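Long-range contact in nitroalkane oxidase (PDB 3MKH), which oxidises primary and secondary nitroalkanes to aldehydes or ketones, using FAD and molecular oxygen and releasing nitrite and hydrogen peroxide: residues 271-285 with 349-363. Sequence-based numbering, arbitrary orientation.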
ATOM      1  N   ASP A 271       5.566 -16.959  21.129  1.00 21.82           N
ATOM      2  CA  ASP A 271       5.079 -17.652  19.925  1.00 25.36           C
ATOM      3  C   ASP A 271       3.576 -17.976  20.022  1.00 23.54           C
ATOM      4  O   ASP A 271       2.832 -17.802  19.060  1.00 24.42           O
ATOM      5  CB  ASP A 271       5.855 -18.946  19.675  1.00 24.99           C
ATOM      6  CG  ASP A 271       7.280 -18.702  19.192  1.00 28.94           C
ATOM      7  OD1 ASP A 271       7.596 -17.583  18.724  1.00 28.74           O
ATOM      8  OD2 ASP A 271       8.089 -19.649  19.286  1.00 30.94           O
ATOM      9  N   GLY A 272       3.141 -18.452  21.187  1.00 22.84           N
ATOM     10  CA  GLY A 272       1.731 -18.682  21.438  1.00 25.39           C
ATOM     11  C   GLY A 272       0.945 -17.375  21.423  1.00 24.12           C
ATOM     12  O   GLY A 272      -0.142 -17.283  20.839  1.00 25.03           O
ATOM     13  N   SER A 273       1.493 -16.355  22.064  1.00 24.67           N
ATOM     14  CA  SER A 273       0.795 -15.076  22.163  1.00 24.05           C
ATOM     15  C   SER A 273       0.634 -14.431  20.781  1.00 25.45           C
ATOM     16  O   SER A 273      -0.350 -13.730  20.525  1.00 23.36           O
ATOM     17  CB  SER A 273       1.520 -14.122  23.116  1.00 27.72           C
ATOM     18  OG  SER A 273       2.774 -13.730  22.577  1.00 32.92           O
ATOM     19  N   ALA A 274       1.607 -14.673  19.902  1.00 22.39           N
ATOM     20  CA  ALA A 274       1.565 -14.162  18.525  1.00 25.61           C
ATOM     21  C   ALA A 274       0.293 -14.616  17.792  1.00 22.27           C
ATOM     22  O   ALA A 274      -0.322 -13.847  17.045  1.00 20.13           O
ATOM     23  CB  ALA A 274       2.820 -14.612  17.751  1.00 19.93           C
ATOM     24  N   VAL A 275      -0.084 -15.873  17.998  1.00 21.55           N
ATOM     25  CA  VAL A 275      -1.308 -16.409  17.397  1.00 22.80           C
ATOM     26  C   VAL A 275      -2.514 -15.636  17.918  1.00 20.07           C
ATOM     27  O   VAL A 275      -3.414 -15.267  17.163  1.00 22.38           O
ATOM     28  CB  VAL A 275      -1.480 -17.927  17.702  1.00 21.48           C
ATOM     29  CG1 VAL A 275      -2.825 -18.457  17.169  1.00 19.88           C
ATOM     30  CG2 VAL A 275      -0.312 -18.738  17.120  1.00 21.69           C
ATOM     31  N   LEU A 276      -2.517 -15.375  19.221  1.00 22.37           N
ATOM     32  CA  LEU A 276      -3.655 -14.728  19.866  1.00 23.41           C
ATOM     33  C   LEU A 276      -3.736 -13.247  19.499  1.00 21.30           C
ATOM     34  O   LEU A 276      -4.818 -12.682  19.462  1.00 19.77           O
ATOM     35  CB  LEU A 276      -3.604 -14.925  21.381  1.00 23.72           C
ATOM     36  CG  LEU A 276      -4.339 -16.167  21.925  1.00 32.12           C
ATOM     37  CD1 LEU A 276      -4.590 -17.255  20.885  1.00 27.05           C
ATOM     38  CD2 LEU A 276      -3.693 -16.717  23.174  1.00 31.59           C
ATOM     39  N   VAL A 277      -2.590 -12.633  19.216  1.00 21.59           N
ATOM     40  CA  VAL A 277      -2.569 -11.280  18.661  1.00 22.18           C
ATOM     41  C   VAL A 277      -3.218 -11.251  17.271  1.00 23.30           C
ATOM     42  O   VAL A 277      -3.907 -10.284  16.909  1.00 22.29           O
ATOM     43  CB  VAL A 277      -1.136 -10.677  18.618  1.00 22.04           C
ATOM     44  CG1 VAL A 277      -1.110  -9.394  17.764  1.00 22.20           C
ATOM     45  CG2 VAL A 277      -0.654 -10.378  20.044  1.00 20.92           C
ATOM     46  N   GLY A 278      -3.009 -12.317  16.504  1.00 20.62           N
ATOM     47  CA  GLY A 278      -3.716 -12.484  15.242  1.00 20.15           C
ATOM     48  C   GLY A 278      -5.210 -12.381  15.500  1.00 21.11           C
ATOM     49  O   GLY A 278      -5.941 -11.597  14.872  1.00 21.04           O
ATOM     50  N   ALA A 279      -5.662 -13.128  16.496  1.00 19.09           N
ATOM     51  CA  ALA A 279      -7.076 -13.155  16.805  1.00 19.54           C
ATOM     52  C   ALA A 279      -7.586 -11.803  17.325  1.00 18.59           C
ATOM     53  O   ALA A 279      -8.733 -11.431  17.053  1.00 19.03           O
ATOM     54  CB  ALA A 279      -7.400 -14.284  17.771  1.00 19.44           C
ATOM     55  N   MET A 280      -6.752 -11.064  18.056  1.00 18.43           N
ATOM     56  CA  MET A 280      -7.150  -9.704  18.487  1.00 18.83           C
ATOM     57  C   MET A 280      -7.361  -8.816  17.272  1.00 21.05           C
ATOM     58  O   MET A 280      -8.295  -7.995  17.223  1.00 20.74           O
ATOM     59  CB  MET A 280      -6.083  -9.060  19.377  1.00 19.99           C
ATOM     60  CG  MET A 280      -5.763  -9.835  20.635  1.00 20.47           C
ATOM     61  SD  MET A 280      -4.435  -9.026  21.557  1.00 24.64           S
ATOM     62  CE  MET A 280      -4.466 -10.016  23.035  1.00 27.88           C
ATOM     63  N   GLY A 281      -6.457  -8.949  16.312  1.00 18.25           N
ATOM     64  CA  GLY A 281      -6.580  -8.246  15.047  1.00 20.32           C
ATOM     65  C   GLY A 281      -7.898  -8.546  14.345  1.00 19.27           C
ATOM     66  O   GLY A 281      -8.606  -7.626  13.907  1.00 18.87           O
ATOM     67  N   VAL A 282      -8.228  -9.832  14.232  1.00 16.72           N
ATOM     68  CA  VAL A 282      -9.480 -10.248  13.606  1.00 19.49           C
ATOM     69  C   VAL A 282     -10.682  -9.642  14.318  1.00 18.73           C
ATOM     70  O   VAL A 282     -11.632  -9.187  13.679  1.00 19.14           O
ATOM     71  CB  VAL A 282      -9.638 -11.799  13.588  1.00 18.81           C
ATOM     72  CG1 VAL A 282     -10.978 -12.199  12.958  1.00 18.43           C
ATOM     73  CG2 VAL A 282      -8.462 -12.459  12.857  1.00 18.35           C
ATOM     74  N   GLY A 283     -10.641  -9.644  15.649  1.00 20.12           N
ATOM     75  CA  GLY A 283     -11.742  -9.109  16.437  1.00 18.36           C
ATOM     76  C   GLY A 283     -11.978  -7.625  16.193  1.00 19.90           C
ATOM     77  O   GLY A 283     -13.119  -7.177  16.065  1.00 18.32           O
ATOM     78  N   LEU A 284     -10.903  -6.843  16.152  1.00 18.87           N
ATOM     79  CA  LEU A 284     -11.063  -5.415  15.882  1.00 20.96           C
ATOM     80  C   LEU A 284     -11.561  -5.181  14.456  1.00 17.53           C
ATOM     81  O   LEU A 284     -12.343  -4.271  14.220  1.00 18.93           O
ATOM     82  CB  LEU A 284      -9.750  -4.660  16.082  1.00 18.48           C
ATOM     83  CG  LEU A 284      -9.163  -4.614  17.482  1.00 21.78           C
ATOM     84  CD1 LEU A 284      -7.839  -3.835  17.462  1.00 20.52           C
ATOM     85  CD2 LEU A 284     -10.165  -3.990  18.474  1.00 22.77           C
ATOM     86  N   MET A 285     -11.083  -5.990  13.512  1.00 19.47           N
ATOM     87  CA  MET A 285     -11.492  -5.841  12.116  1.00 18.35           C
ATOM     88  C   MET A 285     -12.971  -6.139  11.972  1.00 20.52           C
ATOM     89  O   MET A 285     -13.709  -5.388  11.331  1.00 19.56           O
ATOM     90  CB  MET A 285     -10.657  -6.747  11.205  1.00 18.08           C
ATOM     91  CG  MET A 285      -9.183  -6.329  11.177  1.00 23.31           C
ATOM     92  SD  MET A 285      -8.083  -7.479  10.323  1.00 22.75           S
ATOM     93  CE  MET A 285      -8.565  -7.162   8.622  1.00 19.13           C
ATOM     94  N   ARG A 349       6.417 -22.199  14.132  1.00 23.91           N
ATOM     95  CA  ARG A 349       6.716 -20.901  14.692  1.00 27.52           C
ATOM     96  C   ARG A 349       6.585 -19.798  13.650  1.00 25.64           C
ATOM     97  O   ARG A 349       6.072 -18.714  13.937  1.00 24.23           O
ATOM     98  CB  ARG A 349       8.152 -20.977  15.190  1.00 28.38           C
ATOM     99  CG  ARG A 349       8.712 -19.723  15.674  1.00 36.63           C
ATOM    100  CD  ARG A 349       9.744 -20.030  16.716  1.00 35.55           C
ATOM    101  NE  ARG A 349       9.964 -18.798  17.425  1.00 36.97           N
ATOM    102  CZ  ARG A 349      10.963 -17.981  17.162  1.00 40.90           C
ATOM    103  NH1 ARG A 349      11.855 -18.307  16.232  1.00 30.48           N
ATOM    104  NH2 ARG A 349      11.074 -16.856  17.849  1.00 40.41           N
ATOM    105  N   GLU A 350       7.065 -20.068  12.439  1.00 22.36           N
ATOM    106  CA  GLU A 350       6.966 -19.083  11.364  1.00 21.73           C
ATOM    107  C   GLU A 350       5.525 -18.640  11.095  1.00 22.16           C
ATOM    108  O   GLU A 350       5.275 -17.467  10.796  1.00 21.13           O
ATOM    109  CB  GLU A 350       7.587 -19.605  10.051  1.00 22.04           C
ATOM    110  CG  GLU A 350       7.797 -18.474   9.032  1.00 22.69           C
ATOM    111  CD  GLU A 350       8.044 -18.961   7.600  1.00 32.08           C
ATOM    112  OE1 GLU A 350       7.420 -19.961   7.186  1.00 30.02           O
ATOM    113  OE2 GLU A 350       8.852 -18.323   6.881  1.00 31.74           O
ATOM    114  N   LEU A 351       4.581 -19.577  11.183  1.00 22.74           N
ATOM    115  CA  LEU A 351       3.176 -19.245  10.946  1.00 19.47           C
ATOM    116  C   LEU A 351       2.591 -18.394  12.072  1.00 22.65           C
ATOM    117  O   LEU A 351       1.785 -17.506  11.815  1.00 23.12           O
ATOM    118  CB  LEU A 351       2.335 -20.510  10.751  1.00 22.30           C
ATOM    119  CG  LEU A 351       2.662 -21.342   9.500  1.00 26.45           C
ATOM    120  CD1 LEU A 351       1.640 -22.472   9.330  1.00 25.70           C
ATOM    121  CD2 LEU A 351       2.722 -20.475   8.250  1.00 26.42           C
ATOM    122  N   ALA A 352       2.978 -18.676  13.315  1.00 22.47           N
ATOM    123  CA  ALA A 352       2.525 -17.855  14.437  1.00 20.17           C
ATOM    124  C   ALA A 352       2.983 -16.412  14.239  1.00 20.61           C
ATOM    125  O   ALA A 352       2.185 -15.500  14.331  1.00 20.88           O
ATOM    126  CB  ALA A 352       3.049 -18.399  15.764  1.00 21.79           C
ATOM    127  N   LEU A 353       4.275 -16.225  13.987  1.00 20.04           N
ATOM    128  CA  LEU A 353       4.827 -14.906  13.665  1.00 20.43           C
ATOM    129  C   LEU A 353       4.097 -14.235  12.500  1.00 23.67           C
ATOM    130  O   LEU A 353       3.789 -13.030  12.546  1.00 22.82           O
ATOM    131  CB  LEU A 353       6.310 -15.023  13.330  1.00 20.95           C
ATOM    132  CG  LEU A 353       7.192 -15.564  14.458  1.00 28.55           C
ATOM    133  CD1 LEU A 353       8.536 -16.057  13.910  1.00 27.01           C
ATOM    134  CD2 LEU A 353       7.390 -14.490  15.502  1.00 27.11           C
ATOM    135  N   ALA A 354       3.819 -15.005  11.455  1.00 19.93           N
ATOM    136  CA  ALA A 354       3.091 -14.466  10.300  1.00 21.57           C
ATOM    137  C   ALA A 354       1.703 -13.942  10.674  1.00 20.52           C
ATOM    138  O   ALA A 354       1.294 -12.852  10.222  1.00 21.59           O
ATOM    139  CB  ALA A 354       2.980 -15.520   9.189  1.00 21.02           C
ATOM    140  N   ALA A 355       0.966 -14.710  11.479  1.00 19.31           N
ATOM    141  CA  ALA A 355      -0.384 -14.293  11.851  1.00 19.92           C
ATOM    142  C   ALA A 355      -0.292 -12.987  12.626  1.00 21.71           C
ATOM    143  O   ALA A 355      -1.055 -12.060  12.377  1.00 20.42           O
ATOM    144  CB  ALA A 355      -1.106 -15.362  12.699  1.00 20.59           C
ATOM    145  N   LYS A 356       0.649 -12.923  13.563  1.00 19.84           N
ATOM    146  CA  LYS A 356       0.835 -11.714  14.373  1.00 23.42           C
ATOM    147  C   LYS A 356       1.105 -10.511  13.466  1.00 20.41           C
ATOM    148  O   LYS A 356       0.447  -9.483  13.569  1.00 20.22           O
ATOM    149  CB  LYS A 356       1.980 -11.901  15.374  1.00 20.05           C
ATOM    150  CG  LYS A 356       1.972 -10.944  16.574  1.00 22.29           C
ATOM    151  CD  LYS A 356       2.467  -9.530  16.234  1.00 22.39           C
ATOM    152  CE  LYS A 356       2.900  -8.779  17.519  1.00 23.00           C
ATOM    153  NZ  LYS A 356       3.353  -7.362  17.241  1.00 22.74           N
ATOM    154  N   VAL A 357       2.074 -10.642  12.569  1.00 21.72           N
ATOM    155  CA  VAL A 357       2.436  -9.522  11.714  1.00 19.86           C
ATOM    156  C   VAL A 357       1.317  -9.154  10.741  1.00 22.10           C
ATOM    157  O   VAL A 357       0.996  -7.983  10.572  1.00 20.24           O
ATOM    158  CB  VAL A 357       3.742  -9.796  10.938  1.00 22.84           C
ATOM    159  CG1 VAL A 357       4.016  -8.666   9.940  1.00 20.29           C
ATOM    160  CG2 VAL A 357       4.897  -9.965  11.917  1.00 20.36           C
ATOM    161  N   PHE A 358       0.714 -10.145  10.096  1.00 22.27           N
ATOM    162  CA  PHE A 358      -0.311  -9.856   9.089  1.00 19.98           C
ATOM    163  C   PHE A 358      -1.541  -9.178   9.697  1.00 22.84           C
ATOM    164  O   PHE A 358      -2.019  -8.171   9.190  1.00 21.16           O
ATOM    165  CB  PHE A 358      -0.755 -11.142   8.366  1.00 20.97           C
ATOM    166  CG  PHE A 358      -1.864 -10.924   7.350  1.00 23.06           C
ATOM    167  CD1 PHE A 358      -3.198 -10.996   7.727  1.00 21.21           C
ATOM    168  CD2 PHE A 358      -1.567 -10.620   6.031  1.00 24.25           C
ATOM    169  CE1 PHE A 358      -4.224 -10.796   6.793  1.00 24.00           C
ATOM    170  CE2 PHE A 358      -2.573 -10.417   5.100  1.00 25.83           C
ATOM    171  CZ  PHE A 358      -3.909 -10.506   5.478  1.00 24.56           C
ATOM    172  N   CYS A 359      -2.060  -9.774  10.770  1.00 21.15           N
ATOM    173  CA  CYS A 359      -3.325  -9.371  11.354  1.00 21.58           C
ATOM    174  C   CYS A 359      -3.199  -8.049  12.113  1.00 20.97           C
ATOM    175  O   CYS A 359      -4.120  -7.234  12.082  1.00 20.44           O
ATOM    176  CB  CYS A 359      -3.871 -10.464  12.285  1.00 21.23           C
ATOM    177  SG  CYS A 359      -4.247 -12.056  11.442  1.00 23.30           S
ATOM    178  N   SER A 360      -2.074  -7.836  12.793  1.00 19.83           N
ATOM    179  CA  SER A 360      -1.898  -6.585  13.537  1.00 20.50           C
ATOM    180  C   SER A 360      -1.924  -5.417  12.562  1.00 22.55           C
ATOM    181  O   SER A 360      -2.579  -4.412  12.806  1.00 19.66           O
ATOM    182  CB  SER A 360      -0.597  -6.582  14.357  1.00 20.42           C
ATOM    183  OG  SER A 360       0.532  -6.683  13.505  1.00 19.38           O
ATOM    184  N   GLU A 361      -1.238  -5.561  11.435  1.00 21.94           N
ATOM    185  CA  GLU A 361      -1.135  -4.459  10.487  1.00 23.76           C
ATOM    186  C   GLU A 361      -2.422  -4.308   9.681  1.00 23.87           C
ATOM    187  O   GLU A 361      -2.855  -3.186   9.378  1.00 20.22           O
ATOM    188  CB  GLU A 361       0.114  -4.623   9.600  1.00 21.95           C
ATOM    189  CG  GLU A 361       1.381  -4.374  10.419  1.00 26.32           C
ATOM    190  CD  GLU A 361       2.682  -4.597   9.659  1.00 28.99           C
ATOM    191  OE1 GLU A 361       2.657  -4.703   8.411  1.00 32.31           O
ATOM    192  OE2 GLU A 361       3.736  -4.647  10.329  1.00 29.33           O
ATOM    193  N   ALA A 362      -3.057  -5.435   9.376  1.00 21.32           N
ATOM    194  CA  ALA A 362      -4.354  -5.402   8.712  1.00 22.41           C
ATOM    195  C   ALA A 362      -5.449  -4.748   9.567  1.00 21.50           C
ATOM    196  O   ALA A 362      -6.347  -4.106   9.031  1.00 20.92           O
ATOM    197  CB  ALA A 362      -4.776  -6.797   8.274  1.00 20.91           C
ATOM    198  N   ALA A 363      -5.387  -4.913  10.887  1.00 19.78           N
ATOM    199  CA  ALA A 363      -6.319  -4.206  11.779  1.00 18.61           C
ATOM    200  C   ALA A 363      -6.181  -2.675  11.717  1.00 17.86           C
ATOM    201  O   ALA A 363      -7.184  -1.938  11.648  1.00 17.56           O
ATOM    202  CB  ALA A 363      -6.168  -4.710  13.235  1.00 17.94           C
TER
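Gly278 meets Cys359 and Gly281 meets Ala363 where helix 262-298 settles against helix 345-374 in the C-terminal helical domain of this acyl-CoA dehydrogenase relative. The segments run in the same general direction, 29° apart, and their axes approach to 7.2 Å. Packing is close where alanine and cysteine CB atoms meet backbone oxygens: Cys359 lays its CB 3.5 Å from Gly278 O, and the CB of Ala352 sits 3.4 Å from Asp271 O while also touching CG2 of Val275. Gly281 brings its CA to 4.0 Å from Cys359 O, and its own carbonyl oxygen meets Ala363 CB. One turn on, Met285 carries its CE over the backbone of the other helix, 3.8 Å from Ala362 CB.

The more solvent-accessible end lies at Arg349, which is partly exposed although its partner Asp271 is buried, as are Gly278 and Gly281. Its chain, extended from CG to NE, presents NE to both carboxylate oxygens of Asp271, with OD2 2.8 Å away on its syn side and OD1 held only weakly. NE alone serves both oxygens, while NH2 bonds to His409, and the two charged planes are turned 51° apart. Tyr345 also bonds to OD2.

Lys356 joins this interface to the active site. Its CB rests 3.4 Å from Ala274 O and its CG against Val277 CG1, before the bend at chi2 (-77°) leads NZ away to the carbonyl oxygens of Leu395, Phe398 and Gly400. Phe398 and Gly400 flank Asp399, the inferred proton acceptor, whose OD1 bonds to Ser273 OG; these bonds of Lys356 NZ and Ser273 OG are consistent with holding the backbone and carboxylate of Asp399 in place.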